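Side-chain contacts in ESSB (PDB 2YNQ), which forms an integral membrane component of the type VII secretion system, this chain being its extracellular fragment, and probably takes part in protein export: residues I13-L18 / Q44-S49; M53-T58 / L109-E114; D74-L79 / L93-T98; D103-A108 / K139-E144. All blocks are in the same frame, centred on the assembly; numbering follows the deposited sequence. Where two conformers were deposited one is given.

Interaction 1 of 4, residues I13-L18 / Q44-S49; sequences IQSTEL and QYELAS
Glu-46 reaches from helix 41-53 to two consecutive hydroxyls on helix 7-19 and spends one carboxylate oxygen on each. The two contacts are hydrogen bonds, OE2 of Glu-46 to OG1 of Thr-16 at 2.7 Å and OE1 of Glu-46 to OG of Ser-15 at 3.0 Å, so the flat end of the acid bridges neighbouring positions of helix 7-19. OE1 also comes 3.2 Å from Thr-16 N, but the angle there is too poor for a bond. The reach comes from the chain of Glu-46, which runs extended beyond CG (chi2 173°) and crosses Thr-16 obliquely. Both hydroxyls have a second acceptor at hand in the carbonyl O of Tyr-12, one turn back, and either proton may go there instead of to the acid. Further out, Phe-19 rests on Glu-46 and Leu-31 on Ser-15. The carboxylate is thus largely buried, and the hydroxyls provide its polar surroundings across the contact. With helix 24-31 lying between them in sequence, helices 7-19 and 41-53 are tied here through polar side chains, a buried polar bridge between next-but-one helices of an all-helical domain.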
# COMPACT_ATOMS: atom_id res chain seq x y z
N ILE D 13 -18.75 -20.26 -7.76
CA ILE D 13 -19.39 -20.80 -6.58
C ILE D 13 -18.33 -20.84 -5.49
O ILE D 13 -18.57 -20.41 -4.35
CB ILE D 13 -19.98 -22.22 -6.82
CG1 ILE D 13 -21.17 -22.19 -7.80
CG2 ILE D 13 -20.31 -22.94 -5.51
CD1 ILE D 13 -22.36 -21.28 -7.38
N GLN D 14 -17.15 -21.32 -5.85
CA GLN D 14 -16.05 -21.40 -4.90
C GLN D 14 -15.61 -20.04 -4.33
O GLN D 14 -15.38 -19.91 -3.13
CB GLN D 14 -14.88 -22.17 -5.51
CG GLN D 14 -13.67 -22.31 -4.61
CD GLN D 14 -12.55 -23.11 -5.29
OE1 GLN D 14 -12.81 -24.14 -5.94
NE2 GLN D 14 -11.30 -22.62 -5.15
N SER D 15 -15.54 -19.01 -5.18
CA SER D 15 -15.16 -17.69 -4.70
C SER D 15 -16.24 -17.07 -3.82
O SER D 15 -15.94 -16.29 -2.91
CB SER D 15 -14.77 -16.74 -5.84
OG SER D 15 -15.88 -16.34 -6.60
N THR D 16 -17.50 -17.42 -4.10
CA THR D 16 -18.61 -16.95 -3.32
C THR D 16 -18.49 -17.56 -1.93
O THR D 16 -18.59 -16.85 -0.93
CB THR D 16 -19.94 -17.32 -3.97
OG1 THR D 16 -20.08 -16.55 -5.16
CG2 THR D 16 -21.12 -17.01 -3.04
N GLU D 17 -18.23 -18.87 -1.86
CA GLU D 17 -18.07 -19.53 -0.58
C GLU D 17 -16.94 -18.92 0.26
O GLU D 17 -17.04 -18.83 1.48
CB GLU D 17 -17.87 -21.04 -0.79
CG GLU D 17 -17.52 -21.80 0.48
CD GLU D 17 -17.57 -23.33 0.32
OE1 GLU D 17 -18.03 -23.83 -0.74
OE2 GLU D 17 -17.15 -24.02 1.26
N LEU D 18 -15.85 -18.52 -0.39
CA LEU D 18 -14.70 -17.97 0.32
C LEU D 18 -14.96 -16.52 0.71
O LEU D 18 -14.66 -16.12 1.83
CB LEU D 18 -13.42 -18.10 -0.50
CG LEU D 18 -12.99 -19.54 -0.81
CD1 LEU D 18 -12.12 -19.49 -2.04
CD2 LEU D 18 -12.26 -20.21 0.37
N GLN D 44 -17.45 -9.76 -9.99
CA GLN D 44 -16.63 -8.56 -9.99
C GLN D 44 -16.60 -7.90 -8.60
O GLN D 44 -15.54 -7.45 -8.15
CB GLN D 44 -17.13 -7.56 -11.05
CG GLN D 44 -16.93 -8.01 -12.49
CD GLN D 44 -17.62 -7.07 -13.46
OE1 GLN D 44 -18.62 -6.44 -13.12
NE2 GLN D 44 -17.09 -6.98 -14.68
N TYR D 45 -17.75 -7.87 -7.93
CA TYR D 45 -17.89 -7.28 -6.59
C TYR D 45 -17.02 -8.01 -5.58
O TYR D 45 -16.31 -7.38 -4.79
CB TYR D 45 -19.35 -7.32 -6.12
CG TYR D 45 -19.53 -6.98 -4.66
CD1 TYR D 45 -19.32 -5.68 -4.20
CD2 TYR D 45 -19.89 -7.96 -3.72
CE1 TYR D 45 -19.46 -5.36 -2.85
CE2 TYR D 45 -20.05 -7.65 -2.36
CZ TYR D 45 -19.83 -6.35 -1.93
OH TYR D 45 -19.97 -6.00 -0.58
N GLU D 46 -17.10 -9.35 -5.60
CA GLU D 46 -16.33 -10.19 -4.70
C GLU D 46 -14.83 -9.97 -4.88
O GLU D 46 -14.11 -9.79 -3.89
CB GLU D 46 -16.67 -11.68 -4.89
CG GLU D 46 -18.09 -12.09 -4.46
CD GLU D 46 -18.45 -13.55 -4.81
OE1 GLU D 46 -17.56 -14.36 -5.17
OE2 GLU D 46 -19.64 -13.91 -4.74
N LEU D 47 -14.38 -10.00 -6.14
CA LEU D 47 -12.96 -9.87 -6.47
C LEU D 47 -12.44 -8.48 -6.11
O LEU D 47 -11.43 -8.33 -5.41
CB LEU D 47 -12.73 -10.17 -7.95
CG LEU D 47 -11.27 -10.34 -8.40
CD1 LEU D 47 -10.49 -11.31 -7.47
CD2 LEU D 47 -11.17 -10.78 -9.88
N ALA D 48 -13.18 -7.47 -6.54
CA ALA D 48 -12.78 -6.10 -6.33
C ALA D 48 -12.76 -5.80 -4.85
O ALA D 48 -11.82 -5.16 -4.37
CB ALA D 48 -13.69 -5.15 -7.08
N SER D 49 -13.75 -6.29 -4.12
CA SER D 49 -13.75 -6.07 -2.67
C SER D 49 -12.54 -6.73 -2.11
O SER D 49 -11.85 -6.16 -1.27
CB SER D 49 -14.99 -6.60 -1.94
OG SER D 49 -16.16 -6.03 -2.49

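Interaction 2 of 4, residues M53-T58 / L109-E114; sequences MTESLT and LLKYRE
Lys-111 and Glu-55 approach from opposite directions and meet in a salt bridge, NZ of Lys-111 standing 2.8 Å from OE2 of Glu-55. The ammonium takes the syn lone pair of OE2, the side shared with the other carboxylate oxygen, yet OE1 of Glu-55 remains 4.0 Å from NZ of Lys-111, so the grip is on one oxygen alone. Both chains have to bend to make this meeting. Glu-55 sets off with CG opposite its backbone N and then folds at chi2, 71°, which brings the carboxylate round toward helix 102-118. Lys-111 kinks twice, at chi2 (-52°) and again at chi4 (78°), where the turn swings NZ onto OE2 of Glu-55; CE of Lys-111 itself lies 3.2 Å from that OE2. Ile-84 of helix 75-85 touches both side chains. OE2 has a second partner, the OH of Tyr-107, so two groups from helix 102-118 hold the same oxygen. Replacing Glu-55 by an alanine would probably leave the ammonium of Lys-111 without its counter-charge and the hydroxyl of Tyr-107 without this acceptor. Next to this bridge the loop reaches the dimer interface, where Ser-56 bonds Glu-114 of the second subunit and the reverse pair repeats it. A largely buried acid that faces an ammonium and a phenol on one oxygen is likely to stay ionised, and it gives the irregular segment 53-58 a charged hold on the helix.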
# COMPACT_ATOMS: atom_id res chain seq x y z
N MET D 53 -9.74 -4.67 -0.16
CA MET D 53 -9.60 -4.91 1.27
C MET D 53 -8.17 -5.24 1.65
O MET D 53 -7.75 -5.07 2.81
CB MET D 53 -10.52 -6.05 1.74
CG MET D 53 -12.01 -5.73 1.72
SD MET D 53 -12.48 -4.49 2.96
CE MET D 53 -11.93 -5.33 4.44
N THR D 54 -7.41 -5.73 0.67
CA THR D 54 -6.05 -6.19 0.92
C THR D 54 -5.01 -5.26 0.27
O THR D 54 -3.83 -5.60 0.20
CB THR D 54 -5.86 -7.63 0.40
OG1 THR D 54 -6.17 -7.69 -1.00
CG2 THR D 54 -6.77 -8.58 1.13
N GLU D 55 -5.44 -4.12 -0.24
CA GLU D 55 -4.50 -3.13 -0.79
C GLU D 55 -3.78 -2.42 0.37
O GLU D 55 -4.42 -1.92 1.29
CB GLU D 55 -5.23 -2.13 -1.69
CG GLU D 55 -4.35 -1.11 -2.37
CD GLU D 55 -3.48 -1.68 -3.48
OE1 GLU D 55 -3.64 -2.86 -3.86
OE2 GLU D 55 -2.61 -0.94 -3.98
N SER D 56 -2.46 -2.41 0.34
CA SER D 56 -1.66 -1.70 1.37
C SER D 56 -1.78 -0.21 1.25
O SER D 56 -0.92 0.41 0.66
CB SER D 56 -0.19 -2.02 1.23
OG SER D 56 0.02 -3.40 1.41
N LEU D 57 -2.83 0.36 1.81
CA LEU D 57 -3.03 1.79 1.83
C LEU D 57 -2.76 2.29 3.23
O LEU D 57 -3.20 1.68 4.20
CB LEU D 57 -4.47 2.14 1.43
CG LEU D 57 -4.96 1.76 0.04
CD1 LEU D 57 -6.46 1.67 0.02
CD2 LEU D 57 -4.50 2.77 -0.98
N THR D 58 -2.06 3.41 3.35
CA THR D 58 -1.99 4.10 4.64
C THR D 58 -3.35 4.75 4.86
O THR D 58 -4.15 4.88 3.92
CB THR D 58 -0.96 5.24 4.64
OG1 THR D 58 -1.36 6.21 3.67
CG2 THR D 58 0.44 4.72 4.31
N LEU D 109 -0.87 6.31 -11.22
CA LEU D 109 0.43 6.88 -11.62
C LEU D 109 1.53 6.45 -10.66
O LEU D 109 2.64 6.08 -11.08
CB LEU D 109 0.34 8.40 -11.71
CG LEU D 109 -0.31 8.93 -13.00
CD1 LEU D 109 -0.71 10.39 -12.85
CD2 LEU D 109 0.58 8.71 -14.27
N LEU D 110 1.21 6.47 -9.36
CA LEU D 110 2.16 5.96 -8.35
C LEU D 110 2.52 4.49 -8.53
O LEU D 110 3.68 4.14 -8.47
CB LEU D 110 1.64 6.22 -6.94
CG LEU D 110 1.74 7.70 -6.51
CD1 LEU D 110 0.93 7.92 -5.24
CD2 LEU D 110 3.20 8.22 -6.36
N LYS D 111 1.53 3.63 -8.78
CA LYS D 111 1.83 2.21 -9.03
C LYS D 111 2.63 2.06 -10.32
O LYS D 111 3.54 1.24 -10.41
CB LYS D 111 0.56 1.36 -9.08
CG LYS D 111 -0.14 1.18 -7.73
CD LYS D 111 0.80 0.66 -6.63
CE LYS D 111 0.07 0.06 -5.43
NZ LYS D 111 -0.44 -1.35 -5.70
N TYR D 112 2.32 2.87 -11.32
CA TYR D 112 3.03 2.81 -12.58
C TYR D 112 4.49 3.26 -12.39
O TYR D 112 5.40 2.71 -13.02
CB TYR D 112 2.30 3.66 -13.64
CG TYR D 112 2.93 3.66 -15.00
CD1 TYR D 112 3.34 2.48 -15.62
CD2 TYR D 112 3.09 4.84 -15.69
CE1 TYR D 112 3.91 2.49 -16.91
CE2 TYR D 112 3.66 4.88 -16.96
CZ TYR D 112 4.07 3.71 -17.57
OH TYR D 112 4.65 3.78 -18.83
N ARG D 113 4.69 4.25 -11.52
CA ARG D 113 6.03 4.70 -11.20
C ARG D 113 6.88 3.52 -10.73
O ARG D 113 7.99 3.32 -11.24
CB ARG D 113 6.03 5.85 -10.19
CG ARG D 113 7.30 6.70 -10.28
CD ARG D 113 7.23 8.01 -9.48
NE ARG D 113 7.92 7.92 -8.19
CZ ARG D 113 9.24 7.89 -8.03
NH1 ARG D 113 10.06 7.92 -9.07
NH2 ARG D 113 9.74 7.81 -6.80
N GLU D 114 6.34 2.73 -9.81
CA GLU D 114 7.07 1.57 -9.27
C GLU D 114 7.48 0.61 -10.37
O GLU D 114 8.59 0.09 -10.37
CB GLU D 114 6.21 0.79 -8.28
CG GLU D 114 5.99 1.42 -6.93
CD GLU D 114 4.94 0.64 -6.14
OE1 GLU D 114 4.68 -0.54 -6.48
OE2 GLU D 114 4.36 1.20 -5.18

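Interaction 3 of 4, residues D74-L79 / L93-T98; sequences DEQYML and LELART
The amide of Gln-76 presents OE1 to CG2 of Thr-98 at 3.9 Å, the two side chains crossing at about a right angle, while the NE2 side of the same amide makes a weak bond back to OD1 of Asp-74. The second flat group, the guanidinium of Arg-97, has CD1 of Leu-93 over one face, offset toward the rim, and at its edge, in one of two conformers of Glu-94, a long and doubtful ion pair with that acid. A salt bridge carries Arg-97 on to Glu-137 of helix 124-152. Between the helices the apolar work falls to Leu-95. Consecutive helices 75-85 and 89-99 form an antiparallel helical hairpin here, their short axes 9.8 Å apart at an angle of 154°. Leu-95 sends CD2 to CB of Leu-79 at 3.4 Å and lays CD1 against CG of Gln-76 at 3.9 Å, so its two branches span successive turns of the facing helix. An alanine in place of Leu-95 would remove both branches and is likely to open a gap beside Leu-79 and the stem of Gln-76. At the start of helix 75-85, Asp-74 is the N-cap: its OD1 takes the N-H of Gln-76 on the anti side, 2.9 Å from Gln-76 N.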
# COMPACT_ATOMS: atom_id res chain seq x y z
N ASP D 74 -20.27 1.34 -9.71
CA ASP D 74 -20.15 1.13 -11.15
C ASP D 74 -19.03 0.13 -11.50
O ASP D 74 -17.96 0.12 -10.88
CB ASP D 74 -19.88 2.47 -11.83
CG ASP D 74 -19.96 2.39 -13.33
OD1 ASP D 74 -18.97 1.94 -13.98
OD2 ASP D 74 -21.02 2.77 -13.86
N GLU D 75 -19.29 -0.70 -12.50
CA GLU D 75 -18.35 -1.69 -13.02
C GLU D 75 -16.91 -1.15 -13.13
O GLU D 75 -15.95 -1.84 -12.77
CB GLU D 75 -18.84 -2.22 -14.38
CG GLU D 75 -17.99 -3.36 -14.95
CD GLU D 75 -18.41 -3.81 -16.37
OE1 GLU D 75 -19.21 -3.10 -17.03
OE2 GLU D 75 -17.91 -4.87 -16.82
N GLN D 76 -16.76 0.08 -13.63
CA GLN D 76 -15.44 0.67 -13.88
C GLN D 76 -14.57 0.78 -12.64
O GLN D 76 -13.37 0.49 -12.70
CB GLN D 76 -15.58 2.03 -14.52
CG GLN D 76 -16.06 1.99 -15.96
CD GLN D 76 -16.44 3.37 -16.44
OE1 GLN D 76 -16.06 3.78 -17.55
NE2 GLN D 76 -17.17 4.12 -15.60
N TYR D 77 -15.17 1.16 -11.52
CA TYR D 77 -14.48 1.21 -10.24
C TYR D 77 -14.02 -0.15 -9.78
O TYR D 77 -12.92 -0.29 -9.23
CB TYR D 77 -15.33 1.89 -9.18
CG TYR D 77 -15.35 3.39 -9.31
CD1 TYR D 77 -14.33 4.17 -8.74
CD2 TYR D 77 -16.37 4.05 -10.02
CE1 TYR D 77 -14.33 5.56 -8.87
CE2 TYR D 77 -16.38 5.46 -10.15
CZ TYR D 77 -15.35 6.19 -9.57
OH TYR D 77 -15.32 7.57 -9.66
N MET D 78 -14.84 -1.17 -10.02
CA MET D 78 -14.46 -2.53 -9.70
C MET D 78 -13.29 -2.97 -10.56
O MET D 78 -12.33 -3.54 -10.04
CB MET D 78 -15.66 -3.47 -9.88
CG MET D 78 -16.75 -3.20 -8.84
SD MET D 78 -18.16 -4.32 -9.02
CE MET D 78 -19.32 -3.57 -7.88
N LEU D 79 -13.36 -2.67 -11.85
CA LEU D 79 -12.28 -3.03 -12.77
C LEU D 79 -11.00 -2.31 -12.40
O LEU D 79 -9.92 -2.92 -12.41
CB LEU D 79 -12.68 -2.75 -14.22
CG LEU D 79 -13.78 -3.67 -14.76
CD1 LEU D 79 -14.29 -3.23 -16.17
CD2 LEU D 79 -13.31 -5.14 -14.74
N LEU D 93 -4.61 2.82 -14.86
CA LEU D 93 -4.41 4.22 -15.23
C LEU D 93 -5.37 4.67 -16.32
O LEU D 93 -5.96 5.74 -16.20
CB LEU D 93 -2.96 4.49 -15.63
CG LEU D 93 -2.59 5.90 -16.13
CD1 LEU D 93 -2.93 6.97 -15.12
CD2 LEU D 93 -1.11 5.98 -16.51
N GLU D 94 -5.55 3.89 -17.37
CA GLU D 94 -6.39 4.37 -18.45
C GLU D 94 -7.88 4.28 -18.09
O GLU D 94 -8.69 5.07 -18.57
CB GLU D 94 -6.02 3.72 -19.80
CG GLU D 94 -6.16 4.66 -21.04
CD GLU D 94 -5.28 5.92 -20.98
OE1 GLU D 94 -4.14 5.88 -20.46
OE2 GLU D 94 -5.74 6.97 -21.47
N LEU D 95 -8.24 3.34 -17.21
CA LEU D 95 -9.59 3.31 -16.63
C LEU D 95 -9.86 4.54 -15.77
O LEU D 95 -10.91 5.17 -15.89
CB LEU D 95 -9.77 2.06 -15.80
CG LEU D 95 -11.15 1.50 -15.45
CD1 LEU D 95 -12.20 1.71 -16.55
CD2 LEU D 95 -10.95 0.02 -15.27
N ALA D 96 -8.90 4.88 -14.91
CA ALA D 96 -9.02 6.03 -14.03
C ALA D 96 -9.25 7.29 -14.85
O ALA D 96 -10.07 8.14 -14.48
CB ALA D 96 -7.76 6.19 -13.18
N ARG D 97 -8.54 7.40 -15.96
CA ARG D 97 -8.69 8.57 -16.81
C ARG D 97 -10.08 8.62 -17.47
O ARG D 97 -10.67 9.70 -17.59
CB ARG D 97 -7.61 8.60 -17.87
CG ARG D 97 -6.20 8.77 -17.35
CD ARG D 97 -5.38 9.17 -18.53
NE ARG D 97 -3.95 8.93 -18.40
CZ ARG D 97 -3.10 9.73 -17.77
NH1 ARG D 97 -3.55 10.83 -17.16
NH2 ARG D 97 -1.81 9.42 -17.73
N THR D 98 -10.58 7.46 -17.87
CA THR D 98 -11.91 7.38 -18.47
C THR D 98 -12.95 7.81 -17.45
O THR D 98 -13.88 8.54 -17.77
CB THR D 98 -12.21 5.94 -18.95
OG1 THR D 98 -11.15 5.50 -19.80
CG2 THR D 98 -13.52 5.86 -19.71

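Interaction 4 of 4, residues D103-A108 / K139-E144; sequences DLIVYA and KEYERE
A salt bridge of 3.1 Å from NH1 of Arg-143 to OE1 of Glu-140 links two exposed residues one turn apart on helix 124-152, while Tyr-141 of the same helix meets Ile-105 and Val-106 through carbon. The motif is an antiparallel helical hairpin, helix 102-118 followed by the long helix 124-152. Tyr-141 does the work from the long helix, and the two beta-branched residues receive it at different heights. Val-106 slides past it in the opposite direction and puts CG2 3.5 Å from CB of Tyr-141, at the root of the side chain. Ile-105, crossing the tyrosine at about a right angle, meets the far part of the ring, its CG2 3.6 Å from CE2 of Tyr-141. Both methyls come obliquely to the ring plane. The first torsion of Tyr-141 (chi1 -75°) sets CG beside the backbone N, and from there the ring reaches across Val-106 and Ile-105. Ile-105 also reaches inward to Ala-96 and Leu-93 of helix 89-99, and Arg-97 touches the tyrosine as well, so three helices converge on this spot. Thr-58 of the second subunit packs on Val-106 and Glu-142. The carboxylate of Glu-142 pairs with Arg-145, which probably eases the nearness of Asp-103, whose OD1 is 5.0 Å from OE1 of Glu-142. At the outer end of the ring, CD1 of Ile-105 stops 3.9 Å from OH of Tyr-141.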
# COMPACT_ATOMS: atom_id res chain seq x y z
N ASP D 103 -7.91 11.41 -7.95
CA ASP D 103 -7.08 10.69 -7.01
C ASP D 103 -6.82 9.25 -7.40
O ASP D 103 -5.82 8.67 -6.98
CB ASP D 103 -7.66 10.81 -5.61
CG ASP D 103 -7.84 12.27 -5.20
OD1 ASP D 103 -6.97 13.10 -5.56
OD2 ASP D 103 -8.85 12.59 -4.56
N LEU D 104 -7.69 8.69 -8.25
CA LEU D 104 -7.46 7.37 -8.76
C LEU D 104 -6.40 7.41 -9.85
O LEU D 104 -5.57 6.51 -9.94
CB LEU D 104 -8.77 6.70 -9.24
CG LEU D 104 -9.79 6.27 -8.16
CD1 LEU D 104 -10.86 5.37 -8.75
CD2 LEU D 104 -9.17 5.59 -6.96
N ILE D 105 -6.40 8.46 -10.66
CA ILE D 105 -5.34 8.65 -11.65
C ILE D 105 -4.02 8.79 -10.93
O ILE D 105 -3.04 8.12 -11.26
CB ILE D 105 -5.57 9.88 -12.57
CG1 ILE D 105 -6.89 9.72 -13.35
CG2 ILE D 105 -4.38 10.08 -13.51
CD1 ILE D 105 -7.39 10.99 -14.10
N VAL D 106 -3.99 9.62 -9.90
CA VAL D 106 -2.76 9.79 -9.15
C VAL D 106 -2.30 8.46 -8.56
O VAL D 106 -1.12 8.11 -8.64
CB VAL D 106 -2.88 10.84 -8.03
CG1 VAL D 106 -1.68 10.76 -7.12
CG2 VAL D 106 -3.03 12.23 -8.63
N TYR D 107 -3.22 7.71 -7.96
CA TYR D 107 -2.83 6.45 -7.33
C TYR D 107 -2.26 5.45 -8.35
O TYR D 107 -1.26 4.77 -8.09
CB TYR D 107 -4.00 5.84 -6.58
CG TYR D 107 -3.58 4.69 -5.74
CD1 TYR D 107 -2.91 4.90 -4.52
CD2 TYR D 107 -3.83 3.38 -6.14
CE1 TYR D 107 -2.51 3.84 -3.74
CE2 TYR D 107 -3.44 2.30 -5.36
CZ TYR D 107 -2.78 2.54 -4.17
OH TYR D 107 -2.36 1.47 -3.41
N ALA D 108 -2.88 5.40 -9.53
CA ALA D 108 -2.42 4.53 -10.59
C ALA D 108 -1.06 4.99 -11.14
O ALA D 108 -0.19 4.17 -11.44
CB ALA D 108 -3.46 4.48 -11.69
N LYS D 139 2.32 15.83 -9.76
CA LYS D 139 2.36 17.15 -9.14
C LYS D 139 1.30 18.09 -9.71
O LYS D 139 0.66 18.83 -8.97
CB LYS D 139 3.76 17.78 -9.21
CG LYS D 139 3.97 18.79 -8.11
CD LYS D 139 5.39 19.33 -8.02
CE LYS D 139 5.50 20.23 -6.79
NZ LYS D 139 6.84 20.86 -6.70
N GLU D 140 1.08 18.00 -11.02
CA GLU D 140 0.01 18.75 -11.66
C GLU D 140 -1.36 18.46 -11.03
O GLU D 140 -2.09 19.40 -10.67
CB GLU D 140 0.02 18.53 -13.18
CG GLU D 140 -0.62 19.67 -13.98
CD GLU D 140 -0.22 21.05 -13.44
OE1 GLU D 140 0.99 21.37 -13.47
OE2 GLU D 140 -1.11 21.82 -12.98
N TYR D 141 -1.70 17.17 -10.87
CA TYR D 141 -2.97 16.75 -10.24
C TYR D 141 -3.01 17.13 -8.78
O TYR D 141 -4.03 17.59 -8.27
CB TYR D 141 -3.21 15.25 -10.37
CG TYR D 141 -3.62 14.80 -11.74
CD1 TYR D 141 -4.80 15.25 -12.32
CD2 TYR D 141 -2.85 13.89 -12.45
CE1 TYR D 141 -5.19 14.83 -13.60
CE2 TYR D 141 -3.22 13.46 -13.71
CZ TYR D 141 -4.39 13.94 -14.28
OH TYR D 141 -4.74 13.50 -15.52
N GLU D 142 -1.89 16.95 -8.11
CA GLU D 142 -1.78 17.38 -6.73
C GLU D 142 -2.03 18.87 -6.58
O GLU D 142 -2.69 19.31 -5.63
CB GLU D 142 -0.42 16.98 -6.16
CG GLU D 142 -0.36 15.53 -5.73
CD GLU D 142 -1.27 15.26 -4.55
OE1 GLU D 142 -2.48 15.05 -4.78
OE2 GLU D 142 -0.79 15.31 -3.39
N ARG D 143 -1.52 19.66 -7.53
CA ARG D 143 -1.77 21.10 -7.53
C ARG D 143 -3.27 21.35 -7.70
O ARG D 143 -3.84 22.21 -7.02
CB ARG D 143 -0.97 21.81 -8.62
CG ARG D 143 -1.01 23.33 -8.53
CD ARG D 143 0.05 23.98 -9.41
NE ARG D 143 1.42 23.70 -8.95
CZ ARG D 143 2.26 22.85 -9.55
NH1 ARG D 143 1.88 22.19 -10.64
NH2 ARG D 143 3.47 22.68 -9.05
N GLU D 144 -3.92 20.57 -8.57
CA GLU D 144 -5.36 20.72 -8.81
C GLU D 144 -6.21 20.38 -7.58
O GLU D 144 -7.19 21.09 -7.29
CB GLU D 144 -5.81 19.92 -10.03
CG GLU D 144 -5.52 20.62 -11.34
CD GLU D 144 -5.82 19.77 -12.55
OE1 GLU D 144 -6.33 18.64 -12.40
OE2 GLU D 144 -5.53 20.24 -13.67

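How the interactions relate
The contacts are spread over the helical domain: the centres of interactions 1 and 4 are 30 Å apart, on opposite sides of the chain's centre. Interaction 3 joins them. NE2 of Gln-44 probably bonds OE2 of Glu-75 at 3.1 Å on one side, and CB of Ala-96 packs 3.6 Å from CG1 of Ile-105 on the other. Along the chain interaction 3 is nested inside the loop closed by interaction 2, whereas interactions 2 and 4 cross. These two share helix 102-118 and both touch the second subunit; a probable, short hydrogen bond between OE2 of Glu-55 and OH of Tyr-107 (2.5 Å) connects them. A bound sodium ion lies about 11 Å from the side chain of Glu-55, too far to take part.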